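PDB 1JFX: lysozyme M1 from Streptomyces coelicolor, which hydrolyses the beta-1,4 linkages between N-acetylmuramic acid and N-acetylglucosamine in bacterial peptidoglycan, and also acts as a diacetylmuramidase. Local coordinates for residues A74-F79 against N121-R126; G84-D89 against T131-V136; V135-T140 against A156-W161; W165-P170 against T180-S185. All coordinates share one frame; numbering follows the deposited sequence.

Contact 1. Residues A74-F79 against N121-R126; sequences AQADYF and NDFHAR
Helices 72-81 and 113-131, both flanking the sheet of this glycosyl hydrolase 25 beta-alpha-barrel, pack against each other through A76 on F123 and D77 on R126. The two short segments run with a crossing angle of -38° and axes 8.1 Å apart, and the small A76 stands where the backbones come closest. Its methyl lies over the centre of the F123 ring, CB 3.8 Å from the ring centroid, a CH-pi contact. F123 gets there with CG anti to its own backbone N (chi1 -170°), and CE2 comes to 3.4 Å from A76 N. At the edge of the ring, near its plane, F79 CD2 comes to 4.0 Å from F123 CZ, the two side chains crossing at about a right angle. A76 CB also rests on R126 CB, 3.6 Å away, so this one methyl is shared between two residues a helical turn apart. Beyond it the contact turns polar. The R126 chain bends at chi2, which sets CD 3.4 Å from D77 OD1; a second bend at chi3 turns NE, and NH1 donates to D77 OD2 at 2.9 Å in a salt bridge. The bond uses the syn lone pair but is bent (141° at the hydrogen). D77 OD1 forms a second salt bridge, with R130, so the carboxylate lies between two arginines that probably hold it ionised. Facing inward, F79 meets the ring of Y127 and touches T35 of strand 29-36, while F123 reaches V135, just ahead of strand 136-139.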
loop_
_atom_site.group_PDB
_atom_site.type_symbol
_atom_site.label_atom_id
_atom_site.label_comp_id
_atom_site.label_asym_id
_atom_site.label_seq_id
_atom_site.Cartn_x
_atom_site.Cartn_y
_atom_site.Cartn_z
ATOM N N ALA A 74 -9.006 -15.282 3.100
ATOM C CA ALA A 74 -10.183 -14.814 2.368
ATOM C C ALA A 74 -10.038 -13.405 1.798
ATOM O O ALA A 74 -10.419 -13.152 0.653
ATOM C CB ALA A 74 -11.418 -14.876 3.256
ATOM N N GLN A 75 -9.498 -12.478 2.582
ATOM C CA GLN A 75 -9.360 -11.130 2.065
ATOM C C GLN A 75 -8.261 -11.027 1.007
ATOM O O GLN A 75 -8.359 -10.192 0.116
ATOM C CB GLN A 75 -9.166 -10.115 3.204
ATOM C CG GLN A 75 -10.528 -9.703 3.762
ATOM C CD GLN A 75 -10.489 -8.790 4.969
ATOM O OE1 GLN A 75 -9.820 -7.751 4.971
ATOM N NE2 GLN A 75 -11.247 -9.162 6.005
ATOM N N ALA A 76 -7.238 -11.882 1.086
ATOM C CA ALA A 76 -6.183 -11.854 0.067
ATOM C C ALA A 76 -6.778 -12.314 -1.274
ATOM O O ALA A 76 -6.462 -11.742 -2.327
ATOM C CB ALA A 76 -4.991 -12.775 0.475
ATOM N N ASP A 77 -7.625 -13.343 -1.248
ATOM C CA ASP A 77 -8.244 -13.818 -2.490
ATOM C C ASP A 77 -9.178 -12.734 -3.050
ATOM O O ASP A 77 -9.180 -12.467 -4.256
ATOM C CB ASP A 77 -9.035 -15.121 -2.263
ATOM C CG ASP A 77 -8.174 -16.371 -2.387
ATOM O OD1 ASP A 77 -7.318 -16.416 -3.295
ATOM O OD2 ASP A 77 -8.355 -17.327 -1.588
ATOM N N TYR A 78 -9.968 -12.110 -2.180
ATOM C CA TYR A 78 -10.886 -11.058 -2.605
ATOM C C TYR A 78 -10.098 -9.940 -3.297
ATOM O O TYR A 78 -10.445 -9.498 -4.386
ATOM C CB TYR A 78 -11.649 -10.518 -1.385
ATOM C CG TYR A 78 -12.532 -9.324 -1.685
ATOM C CD1 TYR A 78 -13.422 -9.340 -2.756
ATOM C CD2 TYR A 78 -12.461 -8.172 -0.904
ATOM C CE1 TYR A 78 -14.219 -8.226 -3.043
ATOM C CE2 TYR A 78 -13.250 -7.057 -1.181
ATOM C CZ TYR A 78 -14.123 -7.090 -2.250
ATOM O OH TYR A 78 -14.908 -5.986 -2.542
ATOM N N PHE A 79 -9.017 -9.505 -2.660
ATOM C CA PHE A 79 -8.158 -8.463 -3.217
ATOM C C PHE A 79 -7.548 -8.885 -4.560
ATOM O O PHE A 79 -7.599 -8.143 -5.546
ATOM C CB PHE A 79 -7.044 -8.156 -2.207
ATOM C CG PHE A 79 -6.026 -7.147 -2.682
ATOM C CD1 PHE A 79 -6.415 -5.917 -3.219
ATOM C CD2 PHE A 79 -4.669 -7.406 -2.506
ATOM C CE1 PHE A 79 -5.448 -4.946 -3.565
ATOM C CE2 PHE A 79 -3.705 -6.468 -2.840
ATOM C CZ PHE A 79 -4.089 -5.225 -3.371
ATOM N N ASN A 121 0.122 -13.308 8.275
ATOM C CA ASN A 121 0.875 -14.361 7.604
ATOM C C ASN A 121 -0.003 -15.042 6.548
ATOM O O ASN A 121 0.461 -15.369 5.445
ATOM C CB ASN A 121 1.343 -15.404 8.616
ATOM C CG ASN A 121 2.429 -16.288 8.060
ATOM O OD1 ASN A 121 3.505 -15.807 7.705
ATOM N ND2 ASN A 121 2.159 -17.581 7.970
ATOM N N ASP A 122 -1.274 -15.251 6.886
ATOM C CA ASP A 122 -2.206 -15.892 5.967
ATOM C C ASP A 122 -2.458 -15.010 4.745
ATOM O O ASP A 122 -2.522 -15.507 3.613
ATOM C CB ASP A 122 -3.536 -16.202 6.665
ATOM C CG ASP A 122 -3.434 -17.361 7.651
ATOM O OD1 ASP A 122 -2.399 -18.062 7.659
ATOM O OD2 ASP A 122 -4.414 -17.580 8.403
ATOM N N PHE A 123 -2.620 -13.709 4.964
ATOM C CA PHE A 123 -2.843 -12.802 3.849
ATOM C C PHE A 123 -1.609 -12.821 2.945
ATOM O O PHE A 123 -1.718 -12.900 1.717
ATOM C CB PHE A 123 -3.124 -11.373 4.347
ATOM C CG PHE A 123 -3.604 -10.429 3.266
ATOM C CD1 PHE A 123 -2.721 -9.918 2.311
ATOM C CD2 PHE A 123 -4.948 -10.066 3.194
ATOM C CE1 PHE A 123 -3.185 -9.053 1.294
ATOM C CE2 PHE A 123 -5.419 -9.207 2.198
ATOM C CZ PHE A 123 -4.537 -8.697 1.241
ATOM N N HIS A 124 -0.429 -12.764 3.546
ATOM C CA HIS A 124 0.787 -12.786 2.755
ATOM C C HIS A 124 0.906 -14.093 1.959
ATOM O O HIS A 124 1.206 -14.077 0.768
ATOM C CB HIS A 124 2.024 -12.602 3.656
ATOM C CG HIS A 124 3.323 -12.817 2.942
ATOM N ND1 HIS A 124 3.799 -14.074 2.629
ATOM C CD2 HIS A 124 4.213 -11.937 2.420
ATOM C CE1 HIS A 124 4.921 -13.958 1.940
ATOM N NE2 HIS A 124 5.194 -12.673 1.798
ATOM N N ALA A 125 0.653 -15.222 2.611
ATOM C CA ALA A 125 0.774 -16.508 1.934
ATOM C C ALA A 125 -0.176 -16.626 0.757
ATOM O O ALA A 125 0.226 -17.081 -0.319
ATOM C CB ALA A 125 0.523 -17.646 2.903
ATOM N N ARG A 126 -1.426 -16.213 0.947
ATOM C CA ARG A 126 -2.399 -16.331 -0.134
ATOM C C ARG A 126 -2.140 -15.324 -1.246
ATOM O O ARG A 126 -2.292 -15.652 -2.432
ATOM C CB ARG A 126 -3.825 -16.185 0.404
ATOM C CG ARG A 126 -4.931 -16.376 -0.646
ATOM C CD ARG A 126 -4.777 -17.673 -1.471
ATOM N NE ARG A 126 -4.606 -18.887 -0.668
ATOM C CZ ARG A 126 -5.566 -19.779 -0.418
ATOM N NH1 ARG A 126 -6.799 -19.616 -0.891
ATOM N NH2 ARG A 126 -5.278 -20.869 0.280
#

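Contact 2. Residues G84-D89 against T131-V136; sequences GGWSRD and TTRDVV
T131 OG1 is held by two backbone groups: it accepts from R133 N at 3.0 Å, making an ST turn, and is also bonded to Y127 O. The carbonyl oxygen T131 O takes a water 2.9 Å away. That water also donates to W86 O at 3.0 Å and so joins the loop between helix 72-81 and strand 96-98 to the end of helix 113-131, at the alpha-to-beta turn of the barrel leading into strand 136-139. T132 then leaves the helix with positive phi (78°). This turn aims R133 at the indole of W86. With chi2 and chi3 both bent, the arginine chain folds over one face of the ring: CD lies 3.6 Å from the centroid of the six-membered ring in a CH-pi contact, and the guanidinium follows as a cation-pi pair, CZ 4.7 Å from that centroid. The guanidinium stands steeply on the indole, the planes 75° apart, so it presents an edge and does not stack flat. The opposite indole face is met by R88 N. Both polar groups find backbone acceptors nearby: W86 NE1 bonds T92 O and A213 O, and R133 NH2 bonds L212 O of helix 206-214, which ties the C-terminal helix to this turn. W86 NE1 and R133 NH1, both donors, approach to 3.3 Å without a bond, NH1 lying above the indole and offset toward its rim.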
loop_
_atom_site.group_PDB
_atom_site.type_symbol
_atom_site.label_atom_id
_atom_site.label_comp_id
_atom_site.label_asym_id
_atom_site.label_seq_id
_atom_site.Cartn_x
_atom_site.Cartn_y
_atom_site.Cartn_z
ATOM N N GLY A 84 -6.053 -6.459 -7.167
ATOM C CA GLY A 84 -4.720 -6.766 -6.669
ATOM C C GLY A 84 -3.853 -7.699 -7.491
ATOM O O GLY A 84 -2.744 -8.045 -7.078
ATOM N N GLY A 85 -4.350 -8.118 -8.649
ATOM C CA GLY A 85 -3.564 -9.012 -9.485
ATOM C C GLY A 85 -2.289 -8.337 -9.940
ATOM O O GLY A 85 -2.205 -7.110 -10.012
ATOM N N TRP A 86 -1.281 -9.138 -10.249
ATOM C CA TRP A 86 -0.019 -8.577 -10.683
ATOM C C TRP A 86 0.574 -9.340 -11.851
ATOM O O TRP A 86 0.411 -10.552 -11.962
ATOM C CB TRP A 86 1.006 -8.602 -9.526
ATOM C CG TRP A 86 2.377 -8.127 -9.957
ATOM C CD1 TRP A 86 2.817 -6.830 -10.010
ATOM C CD2 TRP A 86 3.432 -8.929 -10.521
ATOM N NE1 TRP A 86 4.070 -6.778 -10.575
ATOM C CE2 TRP A 86 4.469 -8.050 -10.899
ATOM C CE3 TRP A 86 3.590 -10.305 -10.751
ATOM C CZ2 TRP A 86 5.656 -8.497 -11.495
ATOM C CZ3 TRP A 86 4.763 -10.756 -11.339
ATOM C CH2 TRP A 86 5.788 -9.851 -11.706
ATOM N N SER A 87 1.246 -8.609 -12.732
ATOM C CA SER A 87 1.985 -9.222 -13.831
ATOM C C SER A 87 3.046 -8.207 -14.227
ATOM O O SER A 87 2.887 -7.002 -14.000
ATOM C CB SER A 87 1.084 -9.589 -15.021
ATOM O OG SER A 87 0.637 -8.446 -15.712
ATOM N N ARG A 88 4.142 -8.698 -14.803
ATOM C CA ARG A 88 5.240 -7.828 -15.196
ATOM C C ARG A 88 4.947 -7.045 -16.467
ATOM O O ARG A 88 4.759 -7.629 -17.535
ATOM C CB ARG A 88 6.514 -8.657 -15.399
ATOM C CG ARG A 88 7.669 -7.829 -15.951
ATOM C CD ARG A 88 8.922 -8.656 -16.132
ATOM N NE ARG A 88 10.020 -7.805 -16.578
ATOM C CZ ARG A 88 11.296 -8.177 -16.592
ATOM N NH1 ARG A 88 11.634 -9.394 -16.182
ATOM N NH2 ARG A 88 12.230 -7.330 -16.999
ATOM N N ASP A 89 4.899 -5.721 -16.349
ATOM C CA ASP A 89 4.660 -4.881 -17.521
ATOM C C ASP A 89 5.282 -3.499 -17.405
ATOM O O ASP A 89 4.839 -2.561 -18.065
ATOM C CB ASP A 89 3.150 -4.763 -17.813
ATOM C CG ASP A 89 2.383 -4.013 -16.736
ATOM O OD1 ASP A 89 3.004 -3.453 -15.809
ATOM O OD2 ASP A 89 1.140 -3.985 -16.836
ATOM N N THR A 131 -0.366 -14.237 -6.790
ATOM C CA THR A 131 0.388 -13.340 -7.668
ATOM C C THR A 131 1.893 -13.544 -7.844
ATOM O O THR A 131 2.496 -12.909 -8.715
ATOM C CB THR A 131 0.233 -11.875 -7.166
ATOM O OG1 THR A 131 0.986 -11.729 -5.951
ATOM C CG2 THR A 131 -1.246 -11.530 -6.875
ATOM N N THR A 132 2.480 -14.401 -7.008
ATOM C CA THR A 132 3.921 -14.685 -6.915
ATOM C C THR A 132 4.641 -13.571 -6.156
ATOM O O THR A 132 5.827 -13.691 -5.875
ATOM C CB THR A 132 4.684 -14.876 -8.289
ATOM O OG1 THR A 132 4.905 -13.609 -8.926
ATOM C CG2 THR A 132 3.914 -15.814 -9.216
ATOM N N ARG A 133 3.924 -12.510 -5.786
ATOM C CA ARG A 133 4.583 -11.399 -5.111
ATOM C C ARG A 133 4.420 -11.332 -3.605
ATOM O O ARG A 133 3.408 -11.773 -3.057
ATOM C CB ARG A 133 4.079 -10.060 -5.665
ATOM C CG ARG A 133 4.151 -9.884 -7.177
ATOM C CD ARG A 133 5.573 -10.075 -7.725
ATOM N NE ARG A 133 6.607 -9.295 -7.025
ATOM C CZ ARG A 133 6.973 -8.050 -7.329
ATOM N NH1 ARG A 133 6.394 -7.393 -8.331
ATOM N NH2 ARG A 133 7.948 -7.461 -6.637
ATOM N N ASP A 134 5.439 -10.764 -2.953
ATOM C CA ASP A 134 5.413 -10.513 -1.504
ATOM C C ASP A 134 4.593 -9.224 -1.325
ATOM O O ASP A 134 4.957 -8.164 -1.843
ATOM C CB ASP A 134 6.824 -10.273 -0.955
ATOM C CG ASP A 134 7.645 -11.540 -0.864
ATOM O OD1 ASP A 134 7.062 -12.615 -0.626
ATOM O OD2 ASP A 134 8.891 -11.465 -1.006
ATOM N N VAL A 135 3.493 -9.310 -0.587
ATOM C CA VAL A 135 2.643 -8.152 -0.380
ATOM C C VAL A 135 3.384 -7.061 0.400
ATOM O O VAL A 135 4.172 -7.353 1.302
ATOM C CB VAL A 135 1.348 -8.555 0.372
ATOM C CG1 VAL A 135 1.676 -8.939 1.817
ATOM C CG2 VAL A 135 0.327 -7.406 0.312
ATOM N N VAL A 136 3.157 -5.807 0.016
ATOM C CA VAL A 136 3.764 -4.672 0.705
ATOM C C VAL A 136 2.847 -4.344 1.886
ATOM O O VAL A 136 1.635 -4.273 1.727
ATOM C CB VAL A 136 3.844 -3.456 -0.242
ATOM C CG1 VAL A 136 4.294 -2.210 0.515
ATOM C CG2 VAL A 136 4.805 -3.778 -1.381
HETATM O O HOH W 1 1.781 -13.153 -11.479
#

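Contact 3. Residues V135-T140 against A156-W161; sequences VVIYTT and AKSPFW
The ring of Y138 turns its edge to the face of W161 in a T-shaped pair, the planes 74° apart and the centroid of the W161 six-membered ring 4.7 Å from that of Y138. The two residues sit on neighbouring parallel strands of the barrel, 136-139 and 160-163, joined through helix 141-148 as a beta-alpha-beta crossover. Y138 CD2 does the touching, 3.3 Å from W161 CD2 where the two indole rings fuse. Y138 and W161 are bridge partners, so both side chains leave on one face of the sheet, each with CG anti to the backbone N (chi1 166° for Y138). V136 CG1 extends this patch against W161 CB at 3.9 Å. On the face shared by I137 and F160, T139 CG2 meets the F160 ring edge at CE1, and I137 CD1 packs on S158 CB. The aromatic pair ends in polar groups fixed by others: Y138 OH bonds Q183, W161 NE1 bonds N200 OD1, and Y138 also touches D98 and E100, predicted catalytic residues. The backbone holds the strands in parallel register. I137 N donates to P159 O, and W161 N returns a 2.7 Å bond to I137 O, close to straight at 168°. T139 N completes the pairing with W161 O, longer at 3.2 Å. Where the pair begins, a side chain takes over from the backbone: S158 OG donates to V135 O at 2.7 Å.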
loop_
_atom_site.group_PDB
_atom_site.type_symbol
_atom_site.label_atom_id
_atom_site.label_comp_id
_atom_site.label_asym_id
_atom_site.label_seq_id
_atom_site.Cartn_x
_atom_site.Cartn_y
_atom_site.Cartn_z
ATOM N N VAL A 135 3.493 -9.310 -0.587
ATOM C CA VAL A 135 2.643 -8.152 -0.380
ATOM C C VAL A 135 3.384 -7.061 0.400
ATOM O O VAL A 135 4.172 -7.353 1.302
ATOM C CB VAL A 135 1.348 -8.555 0.372
ATOM C CG1 VAL A 135 1.676 -8.939 1.817
ATOM C CG2 VAL A 135 0.327 -7.406 0.312
ATOM N N VAL A 136 3.157 -5.807 0.016
ATOM C CA VAL A 136 3.764 -4.672 0.705
ATOM C C VAL A 136 2.847 -4.344 1.886
ATOM O O VAL A 136 1.635 -4.273 1.727
ATOM C CB VAL A 136 3.844 -3.456 -0.242
ATOM C CG1 VAL A 136 4.294 -2.210 0.515
ATOM C CG2 VAL A 136 4.805 -3.778 -1.381
ATOM N N ILE A 137 3.419 -4.139 3.069
ATOM C CA ILE A 137 2.613 -3.816 4.238
ATOM C C ILE A 137 2.621 -2.314 4.534
ATOM O O ILE A 137 3.684 -1.718 4.759
ATOM C CB ILE A 137 3.117 -4.585 5.503
ATOM C CG1 ILE A 137 2.853 -6.088 5.338
ATOM C CG2 ILE A 137 2.402 -4.054 6.770
ATOM C CD1 ILE A 137 3.448 -6.940 6.469
ATOM N N TYR A 138 1.434 -1.710 4.493
ATOM C CA TYR A 138 1.274 -0.290 4.828
ATOM C C TYR A 138 0.663 -0.247 6.214
ATOM O O TYR A 138 -0.384 -0.869 6.458
ATOM C CB TYR A 138 0.322 0.430 3.853
ATOM C CG TYR A 138 -0.151 1.804 4.345
ATOM C CD1 TYR A 138 -1.234 1.926 5.228
ATOM C CD2 TYR A 138 0.492 2.980 3.933
ATOM C CE1 TYR A 138 -1.663 3.174 5.682
ATOM C CE2 TYR A 138 0.066 4.237 4.374
ATOM C CZ TYR A 138 -1.014 4.328 5.252
ATOM O OH TYR A 138 -1.455 5.571 5.690
ATOM N N THR A 139 1.305 0.488 7.115
ATOM C CA THR A 139 0.798 0.626 8.480
ATOM C C THR A 139 1.564 1.721 9.200
ATOM O O THR A 139 2.436 2.367 8.614
ATOM C CB THR A 139 0.942 -0.709 9.270
ATOM O OG1 THR A 139 0.264 -0.598 10.528
ATOM C CG2 THR A 139 2.398 -1.049 9.530
ATOM N N THR A 140 1.195 1.968 10.452
ATOM C CA THR A 140 1.912 2.939 11.267
ATOM C C THR A 140 2.752 2.136 12.240
ATOM O O THR A 140 2.451 0.981 12.526
ATOM C CB THR A 140 0.968 3.871 12.083
ATOM O OG1 THR A 140 0.090 3.095 12.916
ATOM C CG2 THR A 140 0.147 4.752 11.130
ATOM N N ALA A 156 11.537 -10.497 6.542
ATOM C CA ALA A 156 12.065 -11.042 5.293
ATOM C C ALA A 156 10.971 -11.382 4.295
ATOM O O ALA A 156 11.264 -11.908 3.221
ATOM C CB ALA A 156 12.908 -12.283 5.575
ATOM N N LYS A 157 9.725 -11.068 4.633
ATOM C CA LYS A 157 8.598 -11.399 3.760
ATOM C C LYS A 157 7.893 -10.243 3.067
ATOM O O LYS A 157 7.413 -10.404 1.953
ATOM C CB LYS A 157 7.531 -12.160 4.541
ATOM C CG LYS A 157 7.874 -13.590 4.903
ATOM C CD LYS A 157 6.681 -14.201 5.615
ATOM C CE LYS A 157 6.829 -15.688 5.825
ATOM N NZ LYS A 157 5.665 -16.196 6.606
ATOM N N SER A 158 7.794 -9.095 3.729
ATOM C CA SER A 158 7.087 -7.967 3.135
ATOM C C SER A 158 7.792 -6.626 3.151
ATOM O O SER A 158 8.321 -6.218 4.190
ATOM C CB SER A 158 5.744 -7.748 3.850
ATOM O OG SER A 158 4.786 -8.753 3.563
ATOM N N PRO A 159 7.813 -5.924 2.004
ATOM C CA PRO A 159 8.451 -4.601 1.980
ATOM C C PRO A 159 7.568 -3.744 2.906
ATOM O O PRO A 159 6.356 -3.986 3.023
ATOM C CB PRO A 159 8.308 -4.165 0.523
ATOM C CG PRO A 159 8.335 -5.472 -0.230
ATOM C CD PRO A 159 7.518 -6.404 0.634
ATOM N N PHE A 160 8.153 -2.732 3.541
ATOM C CA PHE A 160 7.416 -1.895 4.485
ATOM C C PHE A 160 7.086 -0.503 3.950
ATOM O O PHE A 160 7.970 0.226 3.506
ATOM C CB PHE A 160 8.269 -1.804 5.773
ATOM C CG PHE A 160 7.677 -0.965 6.881
ATOM C CD1 PHE A 160 6.353 -1.125 7.284
ATOM C CD2 PHE A 160 8.488 -0.074 7.585
ATOM C CE1 PHE A 160 5.851 -0.409 8.379
ATOM C CE2 PHE A 160 7.994 0.647 8.686
ATOM C CZ PHE A 160 6.677 0.477 9.081
ATOM N N TRP A 161 5.802 -0.153 3.974
ATOM C CA TRP A 161 5.357 1.178 3.557
ATOM C C TRP A 161 4.883 1.835 4.855
ATOM O O TRP A 161 3.812 1.530 5.380
ATOM C CB TRP A 161 4.224 1.068 2.540
ATOM C CG TRP A 161 3.642 2.386 2.114
ATOM C CD1 TRP A 161 4.083 3.640 2.439
ATOM C CD2 TRP A 161 2.486 2.564 1.295
ATOM N NE1 TRP A 161 3.265 4.593 1.869
ATOM C CE2 TRP A 161 2.273 3.955 1.163
ATOM C CE3 TRP A 161 1.602 1.675 0.664
ATOM C CZ2 TRP A 161 1.208 4.481 0.423
ATOM C CZ3 TRP A 161 0.542 2.191 -0.071
ATOM C CH2 TRP A 161 0.351 3.584 -0.187
#

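Contact 4. Residues W165-P170 against T180-S185; sequences WGVSAP and TFWQYS
W165 and P170 belong to a loop-on-strand contact: the irregular run 165-170, after strand 160-163 of the barrel, folds back over strand 181-185, the next in the sheet. At one end P170 lies on the face of W182, with CD 3.5 Å from the centroid of the six-membered ring in a CH-pi contact and CB near NE1. Y184 CB sits over the opposite face, so the indole is held between the two. Its edge is occupied as well: V167 O lies in the ring plane, 3.2 Å from CZ2, and S168 O comes to 3.4 Å from CH2. W182 NE1 bonds H164 O. In the middle, G166 N donates to Y184 O at 3.1 Å. At the other end W165 and Q183 run side by side, pointing the same way. The amide oxygen OE1 is shared with Y138 OH, and Q183 NE2 reaches across the other way, so W165 probably helps to position an amide that bonds D9, a predicted catalytic residue. W165 NE1 donates to Q183 OE1 at 2.9 Å, from above the amide plane (36° out of it), while OE1 lies in the plane of the W165 ring.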
loop_
_atom_site.group_PDB
_atom_site.type_symbol
_atom_site.label_atom_id
_atom_site.label_comp_id
_atom_site.label_asym_id
_atom_site.label_seq_id
_atom_site.Cartn_x
_atom_site.Cartn_y
_atom_site.Cartn_z
ATOM N N TRP A 165 3.532 11.004 9.095
ATOM C CA TRP A 165 3.426 12.351 8.567
ATOM C C TRP A 165 4.166 13.420 9.345
ATOM O O TRP A 165 4.331 13.325 10.561
ATOM C CB TRP A 165 1.953 12.773 8.478
ATOM C CG TRP A 165 1.032 11.754 7.859
ATOM C CD1 TRP A 165 1.328 10.873 6.850
ATOM C CD2 TRP A 165 -0.356 11.556 8.163
ATOM N NE1 TRP A 165 0.213 10.149 6.510
ATOM C CE2 TRP A 165 -0.834 10.546 7.298
ATOM C CE3 TRP A 165 -1.243 12.138 9.084
ATOM C CZ2 TRP A 165 -2.163 10.103 7.321
ATOM C CZ3 TRP A 165 -2.564 11.697 9.105
ATOM C CH2 TRP A 165 -3.007 10.690 8.228
ATOM N N GLY A 166 4.596 14.441 8.616
ATOM C CA GLY A 166 5.246 15.592 9.217
ATOM C C GLY A 166 6.600 15.473 9.881
ATOM O O GLY A 166 6.957 16.343 10.674
ATOM N N VAL A 167 7.351 14.421 9.590
ATOM C CA VAL A 167 8.674 14.279 10.181
ATOM C C VAL A 167 9.730 14.269 9.086
ATOM O O VAL A 167 9.429 13.967 7.927
ATOM C CB VAL A 167 8.791 12.990 11.035
ATOM C CG1 VAL A 167 7.914 13.126 12.286
ATOM C CG2 VAL A 167 8.362 11.769 10.220
ATOM N N SER A 168 10.969 14.580 9.463
ATOM C CA SER A 168 12.056 14.639 8.492
ATOM C C SER A 168 12.504 13.274 7.967
ATOM O O SER A 168 13.042 13.182 6.871
ATOM C CB SER A 168 13.248 15.395 9.089
ATOM O OG SER A 168 13.804 14.693 10.169
ATOM N N ALA A 169 12.271 12.232 8.760
ATOM C CA ALA A 169 12.623 10.852 8.424
ATOM C C ALA A 169 11.662 10.008 9.261
ATOM O O ALA A 169 11.335 10.372 10.393
ATOM C CB ALA A 169 14.080 10.560 8.809
ATOM N N PRO A 170 11.213 8.863 8.732
ATOM C CA PRO A 170 10.272 8.027 9.483
ATOM C C PRO A 170 10.851 7.115 10.544
ATOM O O PRO A 170 11.966 6.611 10.404
ATOM C CB PRO A 170 9.579 7.231 8.379
ATOM C CG PRO A 170 10.738 6.948 7.430
ATOM C CD PRO A 170 11.544 8.258 7.426
ATOM N N THR A 180 10.481 0.837 2.575
ATOM C CA THR A 180 10.522 0.820 1.117
ATOM C C THR A 180 9.747 2.036 0.589
ATOM O O THR A 180 10.212 2.724 -0.316
ATOM C CB THR A 180 9.934 -0.502 0.582
ATOM O OG1 THR A 180 10.795 -1.580 0.981
ATOM C CG2 THR A 180 9.843 -0.483 -0.950
ATOM N N PHE A 181 8.572 2.292 1.157
ATOM C CA PHE A 181 7.783 3.479 0.801
ATOM C C PHE A 181 7.512 4.203 2.108
ATOM O O PHE A 181 7.467 3.580 3.174
ATOM C CB PHE A 181 6.441 3.106 0.159
ATOM C CG PHE A 181 6.571 2.508 -1.209
ATOM C CD1 PHE A 181 6.799 3.323 -2.315
ATOM C CD2 PHE A 181 6.446 1.143 -1.393
ATOM C CE1 PHE A 181 6.895 2.782 -3.587
ATOM C CE2 PHE A 181 6.540 0.588 -2.673
ATOM C CZ PHE A 181 6.763 1.400 -3.764
ATOM N N TRP A 182 7.324 5.518 2.032
ATOM C CA TRP A 182 7.038 6.296 3.227
ATOM C C TRP A 182 6.013 7.377 2.896
ATOM O O TRP A 182 6.246 8.231 2.041
ATOM C CB TRP A 182 8.336 6.909 3.770
ATOM C CG TRP A 182 8.180 8.024 4.771
ATOM C CD1 TRP A 182 7.186 8.186 5.704
ATOM C CD2 TRP A 182 9.065 9.139 4.926
ATOM N NE1 TRP A 182 7.410 9.345 6.428
ATOM C CE2 TRP A 182 8.554 9.942 5.967
ATOM C CE3 TRP A 182 10.244 9.537 4.279
ATOM C CZ2 TRP A 182 9.181 11.126 6.375
ATOM C CZ3 TRP A 182 10.867 10.710 4.685
ATOM C CH2 TRP A 182 10.329 11.491 5.722
ATOM N N GLN A 183 4.858 7.303 3.556
ATOM C CA GLN A 183 3.806 8.302 3.358
ATOM C C GLN A 183 4.130 9.396 4.373
ATOM O O GLN A 183 3.957 9.195 5.578
ATOM C CB GLN A 183 2.440 7.695 3.658
ATOM C CG GLN A 183 1.263 8.561 3.220
ATOM C CD GLN A 183 -0.031 7.922 3.646
ATOM O OE1 GLN A 183 -0.324 7.853 4.843
ATOM N NE2 GLN A 183 -0.800 7.410 2.680
ATOM N N TYR A 184 4.580 10.549 3.883
ATOM C CA TYR A 184 5.002 11.641 4.763
ATOM C C TYR A 184 4.044 12.806 4.883
ATOM O O TYR A 184 4.281 13.738 5.661
ATOM C CB TYR A 184 6.387 12.143 4.323
ATOM C CG TYR A 184 6.437 12.710 2.920
ATOM C CD1 TYR A 184 6.116 14.040 2.682
ATOM C CD2 TYR A 184 6.799 11.908 1.829
ATOM C CE1 TYR A 184 6.147 14.568 1.403
ATOM C CE2 TYR A 184 6.834 12.433 0.526
ATOM C CZ TYR A 184 6.505 13.770 0.334
ATOM O OH TYR A 184 6.545 14.340 -0.906
ATOM N N SER A 185 2.966 12.763 4.112
ATOM C CA SER A 185 1.957 13.809 4.180
ATOM C C SER A 185 0.626 13.313 3.659
ATOM O O SER A 185 0.586 12.489 2.747
ATOM C CB SER A 185 2.369 15.021 3.350
ATOM O OG SER A 185 1.356 16.021 3.395
#

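How the contacts relate
Along the chain, contacts 1 and 2 interlock, each joining helix 72-81 or the loop after it to helix 113-131 or its end; their centres are 12 Å apart. Contact 3 begins where contact 2 ends, sharing V135 and V136, and carries the path from the outer helices into the sheet, with H124 of contact 1 packing on S158. Contact 4 follows one strand further on, its centre 14 Å from that of contact 3; strands 160-163 and 181-185 are neighbours in the sheet. Contacts 1 and 4 lie 27 Å apart between centres, on opposite sides of the chain's centre. Y138 and Q183 link contacts 3 and 4 beside the predicted catalytic acids.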